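Local coordinates for 457aa long hypothetical protein (Pyrococcus horikoshii, PDB 2CSU) that is of unknown function but has the domain make-up of a protein related to succinyl-CoA ligases, with a CoA-binding Rossmann-like domain and flavodoxin-like domains, at residues G183-E195 with L208-V222. Numbering follows the deposited sequence.
Sequences GNMADVDFAELME and LYIEGVRNGKKFMEV
Ala191 and Phe219 face each other across two helices, their CA atoms the nearest pair of the two segments, 5.0 Å apart; the axes of 190-195 and 216-222 run nearly parallel, 9.0 Å apart and crossing at 19°. Strand 208-210 runs antiparallel to the first helix. Small Ala191 suits the close passage: the aliphatic part of Lys218 lies along its CB, and Val222 CG1 rests 3.6 Å from Ala191 O. Phe190 opens its helix and sends its ring into the angle between the strand, the loop at Val213 and the second helix. With CG anti to the carbonyl carbon (chi1 -71°), the ring receives Ile210 CG1 over one face, a CH-pi contact, while Leu208 CD2 and Val213 CG1 approach obliquely. At the base of this side chain, Phe190 CB sits 3.4 Å from Phe219 CE1, at that ring's edge. The flexible selenomethionine Met194 bends at chi3, laying CE and SE over one Phe219 face, a Met-aromatic contact. At the margin the extended Lys218 carries NZ past Ala191 to a salt bridge with Glu192 OE2 (2.8 Å); Glu192 OE1 makes another with Arg123. Asp189 N-caps the first helix, OD1 accepting from Glu192 N at 2.9 Å, and Asn215 caps the second through Lys218 N; their short side chains bring an oxygen to first-turn N-H groups that lack helical partners. Strand 205-210, helix 216-229 and parallel strand 232-236 form a beta-alpha-beta crossover, with helix 190-197 packed beside its helix, as in the flavodoxin-like domain of succinyl-CoA ligase relatives.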
loop_
_atom_site.group_PDB
_atom_site.type_symbol
_atom_site.label_atom_id
_atom_site.label_comp_id
_atom_site.label_asym_id
_atom_site.label_seq_id
_atom_site.Cartn_x
_atom_site.Cartn_y
_atom_site.Cartn_z
ATOM N N GLY A 183 13.637 10.688 -19.281
ATOM C CA GLY A 183 12.935 11.859 -19.787
ATOM C C GLY A 183 12.626 11.714 -21.273
ATOM O O GLY A 183 12.003 10.757 -21.717
ATOM N N ASN A 184 12.983 12.646 -22.160
ATOM C CA ASN A 184 12.637 12.556 -23.573
ATOM C C ASN A 184 13.282 11.356 -24.268
ATOM O O ASN A 184 12.889 11.006 -25.377
ATOM C CB ASN A 184 13.031 13.850 -24.304
ATOM C CG ASN A 184 12.279 15.064 -23.789
ATOM O OD1 ASN A 184 11.286 14.938 -23.083
ATOM N ND2 ASN A 184 12.756 16.254 -24.142
HETATM N N MSE A 185 14.269 10.742 -23.611
HETATM C CA MSE A 185 14.994 9.577 -24.111
HETATM C C MSE A 185 15.454 9.776 -25.557
HETATM O O MSE A 185 15.146 9.003 -26.454
HETATM C CB MSE A 185 14.061 8.374 -24.019
HETATM C CG MSE A 185 14.743 7.068 -24.424
HETATM SE SE MSE A 185 13.765 5.629 -23.981
HETATM C CE MSE A 185 12.955 5.401 -25.571
ATOM N N ALA A 186 16.194 10.879 -25.773
ATOM C CA ALA A 186 16.635 11.204 -27.125
ATOM C C ALA A 186 17.747 10.269 -27.607
ATOM O O ALA A 186 17.787 9.836 -28.753
ATOM C CB ALA A 186 17.138 12.649 -27.125
ATOM N N ASP A 187 18.700 9.994 -26.696
ATOM C CA ASP A 187 19.839 9.166 -27.074
ATOM C C ASP A 187 19.756 7.767 -26.453
ATOM O O ASP A 187 19.155 6.847 -26.992
ATOM C CB ASP A 187 21.106 9.873 -26.600
ATOM C CG ASP A 187 22.290 9.374 -27.412
ATOM O OD1 ASP A 187 22.068 8.571 -28.318
ATOM O OD2 ASP A 187 23.408 9.790 -27.134
ATOM N N VAL A 188 20.436 7.613 -25.299
ATOM C CA VAL A 188 20.380 6.340 -24.593
ATOM C C VAL A 188 18.931 5.943 -24.303
ATOM O O VAL A 188 18.132 6.725 -23.809
ATOM C CB VAL A 188 21.152 6.499 -23.282
ATOM C CG1 VAL A 188 21.079 5.203 -22.476
ATOM C CG2 VAL A 188 22.607 6.838 -23.564
ATOM N N ASP A 189 18.585 4.693 -24.668
ATOM C CA ASP A 189 17.207 4.249 -24.457
ATOM C C ASP A 189 17.129 2.979 -23.606
ATOM O O ASP A 189 18.112 2.511 -23.047
ATOM C CB ASP A 189 16.551 4.015 -25.820
ATOM C CG ASP A 189 17.374 3.020 -26.628
ATOM O OD1 ASP A 189 18.075 2.217 -26.013
ATOM O OD2 ASP A 189 17.301 3.052 -27.853
ATOM N N PHE A 190 15.905 2.459 -23.521
ATOM C CA PHE A 190 15.640 1.242 -22.761
ATOM C C PHE A 190 16.577 0.117 -23.198
ATOM O O PHE A 190 17.246 -0.513 -22.365
ATOM C CB PHE A 190 14.200 0.757 -22.980
ATOM C CG PHE A 190 13.155 1.614 -22.332
ATOM C CD1 PHE A 190 13.151 1.805 -20.955
ATOM C CD2 PHE A 190 12.156 2.209 -23.099
ATOM C CE1 PHE A 190 12.164 2.579 -20.345
ATOM C CE2 PHE A 190 11.169 2.980 -22.507
ATOM C CZ PHE A 190 11.170 3.169 -21.124
ATOM N N ALA A 191 16.617 -0.130 -24.507
ATOM C CA ALA A 191 17.437 -1.204 -25.067
ATOM C C ALA A 191 18.904 -1.136 -24.660
ATOM O O ALA A 191 19.476 -2.121 -24.200
ATOM C CB ALA A 191 17.334 -1.194 -26.578
ATOM N N GLU A 192 19.518 0.024 -24.859
ATOM C CA GLU A 192 20.913 0.183 -24.516
ATOM C C GLU A 192 21.102 0.005 -23.018
ATOM O O GLU A 192 22.108 -0.546 -22.582
ATOM C CB GLU A 192 21.417 1.552 -24.968
ATOM C CG GLU A 192 21.830 1.591 -26.446
ATOM C CD GLU A 192 21.515 2.922 -27.114
ATOM O OE1 GLU A 192 21.909 3.975 -26.568
ATOM O OE2 GLU A 192 20.869 2.918 -28.188
ATOM N N LEU A 193 20.132 0.465 -22.238
ATOM C CA LEU A 193 20.227 0.332 -20.797
ATOM C C LEU A 193 20.078 -1.130 -20.376
ATOM O O LEU A 193 20.805 -1.597 -19.507
ATOM C CB LEU A 193 19.184 1.200 -20.118
ATOM C CG LEU A 193 19.535 2.689 -20.082
ATOM C CD1 LEU A 193 18.381 3.445 -19.442
ATOM C CD2 LEU A 193 20.833 2.920 -19.292
HETATM N N MSE A 194 19.153 -1.849 -21.011
HETATM C CA MSE A 194 18.947 -3.254 -20.701
HETATM C C MSE A 194 20.181 -4.051 -21.094
HETATM O O MSE A 194 20.508 -5.043 -20.445
HETATM C CB MSE A 194 17.719 -3.818 -21.431
HETATM C CG MSE A 194 16.387 -3.469 -20.778
HETATM SE SE MSE A 194 14.898 -3.957 -21.742
HETATM C CE MSE A 194 15.309 -3.329 -23.130
ATOM N N GLU A 195 20.865 -3.637 -22.160
ATOM C CA GLU A 195 22.063 -4.361 -22.566
ATOM C C GLU A 195 23.124 -4.206 -21.481
ATOM O O GLU A 195 23.760 -5.172 -21.075
ATOM C CB GLU A 195 22.600 -3.842 -23.909
ATOM C CG GLU A 195 21.822 -4.349 -25.132
ATOM C CD GLU A 195 22.318 -3.762 -26.453
ATOM O OE1 GLU A 195 22.471 -2.523 -26.547
ATOM O OE2 GLU A 195 22.549 -4.545 -27.400
ATOM N N LEU A 208 10.568 -1.550 -15.347
ATOM C CA LEU A 208 10.407 -0.507 -16.351
ATOM C C LEU A 208 9.048 0.170 -16.306
ATOM O O LEU A 208 8.032 -0.493 -16.139
ATOM C CB LEU A 208 10.586 -1.088 -17.766
ATOM C CG LEU A 208 11.883 -1.756 -18.250
ATOM C CD1 LEU A 208 11.674 -2.264 -19.682
ATOM C CD2 LEU A 208 13.039 -0.766 -18.217
ATOM N N TYR A 209 9.037 1.496 -16.423
ATOM C CA TYR A 209 7.775 2.222 -16.522
ATOM C C TYR A 209 7.836 2.766 -17.939
ATOM O O TYR A 209 8.540 3.740 -18.209
ATOM C CB TYR A 209 7.651 3.401 -15.565
ATOM C CG TYR A 209 6.379 4.188 -15.871
ATOM C CD1 TYR A 209 5.127 3.669 -15.543
ATOM C CD2 TYR A 209 6.427 5.407 -16.548
ATOM C CE1 TYR A 209 3.950 4.332 -15.874
ATOM C CE2 TYR A 209 5.246 6.091 -16.893
ATOM C CZ TYR A 209 4.009 5.539 -16.547
ATOM O OH TYR A 209 2.833 6.176 -16.870
ATOM N N ILE A 210 7.100 2.129 -18.839
ATOM C CA ILE A 210 7.104 2.516 -20.240
ATOM C C ILE A 210 5.887 3.280 -20.726
ATOM O O ILE A 210 4.746 2.906 -20.459
ATOM C CB ILE A 210 7.235 1.277 -21.159
ATOM C CG1 ILE A 210 8.488 0.477 -20.794
ATOM C CG2 ILE A 210 7.263 1.716 -22.613
ATOM C CD1 ILE A 210 8.468 -0.940 -21.305
ATOM N N GLU A 211 6.154 4.360 -21.447
ATOM C CA GLU A 211 5.103 5.148 -22.052
ATOM C C GLU A 211 5.165 4.728 -23.517
ATOM O O GLU A 211 4.139 4.596 -24.178
ATOM C CB GLU A 211 5.382 6.640 -21.876
ATOM C CG GLU A 211 4.889 7.160 -20.535
ATOM C CD GLU A 211 5.229 8.612 -20.298
ATOM O OE1 GLU A 211 5.581 9.313 -21.267
ATOM O OE2 GLU A 211 5.127 9.055 -19.134
ATOM N N GLY A 212 6.382 4.474 -23.998
ATOM C CA GLY A 212 6.535 3.907 -25.331
ATOM C C GLY A 212 7.998 3.907 -25.780
ATOM O O GLY A 212 8.792 4.770 -25.429
ATOM N N VAL A 213 8.353 2.863 -26.552
ATOM C CA VAL A 213 9.712 2.777 -27.072
ATOM C C VAL A 213 9.785 3.283 -28.514
ATOM O O VAL A 213 8.789 3.404 -29.214
ATOM C CB VAL A 213 10.147 1.313 -27.014
ATOM C CG1 VAL A 213 9.829 0.730 -25.639
ATOM C CG2 VAL A 213 9.416 0.516 -28.076
ATOM N N ARG A 214 11.016 3.623 -28.941
ATOM C CA ARG A 214 11.191 4.102 -30.306
ATOM C C ARG A 214 11.416 2.944 -31.281
ATOM O O ARG A 214 10.709 2.770 -32.265
ATOM C CB ARG A 214 12.390 5.049 -30.334
ATOM C CG ARG A 214 11.977 6.514 -30.195
ATOM C CD ARG A 214 12.965 7.309 -29.335
ATOM N NE ARG A 214 12.679 8.743 -29.413
ATOM C CZ ARG A 214 11.960 9.283 -28.414
ATOM N NH1 ARG A 214 11.542 8.528 -27.412
ATOM N NH2 ARG A 214 11.661 10.585 -28.444
ATOM N N ASN A 215 12.473 2.161 -30.998
ATOM C CA ASN A 215 12.768 1.009 -31.841
ATOM C C ASN A 215 12.235 -0.287 -31.224
ATOM O O ASN A 215 12.952 -1.057 -30.597
ATOM C CB ASN A 215 14.286 0.922 -32.009
ATOM C CG ASN A 215 14.610 0.183 -33.281
ATOM O OD1 ASN A 215 14.078 -0.887 -33.565
ATOM N ND2 ASN A 215 15.516 0.784 -34.071
ATOM N N GLY A 216 10.915 -0.492 -31.390
ATOM C CA GLY A 216 10.286 -1.672 -30.805
ATOM C C GLY A 216 11.027 -2.958 -31.177
ATOM O O GLY A 216 11.085 -3.914 -30.415
ATOM N N LYS A 217 11.586 -2.982 -32.380
ATOM C CA LYS A 217 12.311 -4.148 -32.875
ATOM C C LYS A 217 13.558 -4.431 -32.041
ATOM O O LYS A 217 13.776 -5.560 -31.603
ATOM C CB LYS A 217 12.713 -3.922 -34.335
ATOM C CG LYS A 217 13.613 -4.998 -34.937
ATOM C CD LYS A 217 12.903 -6.343 -35.081
ATOM C CE LYS A 217 13.882 -7.478 -35.310
ATOM N NZ LYS A 217 14.355 -8.023 -34.010
ATOM N N LYS A 218 14.380 -3.401 -31.842
ATOM C CA LYS A 218 15.614 -3.529 -31.069
ATOM C C LYS A 218 15.301 -3.881 -29.609
ATOM O O LYS A 218 15.970 -4.716 -28.996
ATOM C CB LYS A 218 16.398 -2.217 -31.133
ATOM C CG LYS A 218 17.704 -2.231 -30.362
ATOM C CD LYS A 218 18.364 -0.852 -30.371
ATOM C CE LYS A 218 19.690 -0.849 -29.602
ATOM N NZ LYS A 218 20.292 0.515 -29.546
ATOM N N PHE A 219 14.269 -3.242 -29.070
ATOM C CA PHE A 219 13.840 -3.465 -27.698
ATOM C C PHE A 219 13.499 -4.935 -27.452
ATOM O O PHE A 219 14.029 -5.571 -26.531
ATOM C CB PHE A 219 12.614 -2.594 -27.396
ATOM C CG PHE A 219 12.133 -2.682 -25.972
ATOM C CD1 PHE A 219 12.384 -1.644 -25.072
ATOM C CD2 PHE A 219 11.420 -3.800 -25.529
ATOM C CE1 PHE A 219 11.927 -1.718 -23.748
ATOM C CE2 PHE A 219 10.959 -3.884 -24.199
ATOM C CZ PHE A 219 11.216 -2.836 -23.312
HETATM N N MSE A 220 12.614 -5.478 -28.281
HETATM C CA MSE A 220 12.200 -6.863 -28.119
HETATM C C MSE A 220 13.338 -7.878 -28.241
HETATM O O MSE A 220 13.414 -8.823 -27.454
HETATM C CB MSE A 220 11.081 -7.201 -29.112
HETATM C CG MSE A 220 9.707 -6.670 -28.698
HETATM SE SE MSE A 220 9.562 -6.339 -26.913
HETATM C CE MSE A 220 8.199 -5.257 -26.887
ATOM N N GLU A 221 14.230 -7.682 -29.205
ATOM C CA GLU A 221 15.329 -8.618 -29.381
ATOM C C GLU A 221 16.344 -8.512 -28.246
ATOM O O GLU A 221 16.958 -9.503 -27.868
ATOM C CB GLU A 221 16.012 -8.404 -30.734
ATOM C CG GLU A 221 17.020 -9.499 -31.081
ATOM C CD GLU A 221 16.419 -10.910 -31.023
ATOM O OE1 GLU A 221 15.460 -11.199 -31.781
ATOM O OE2 GLU A 221 16.912 -11.734 -30.214
ATOM N N VAL A 222 16.525 -7.311 -27.706
ATOM C CA VAL A 222 17.442 -7.130 -26.583
ATOM C C VAL A 222 16.787 -7.779 -25.356
ATOM O O VAL A 222 17.427 -8.502 -24.603
ATOM C CB VAL A 222 17.706 -5.623 -26.306
ATOM C CG1 VAL A 222 18.122 -5.419 -24.862
ATOM C CG2 VAL A 222 18.812 -5.107 -27.238
#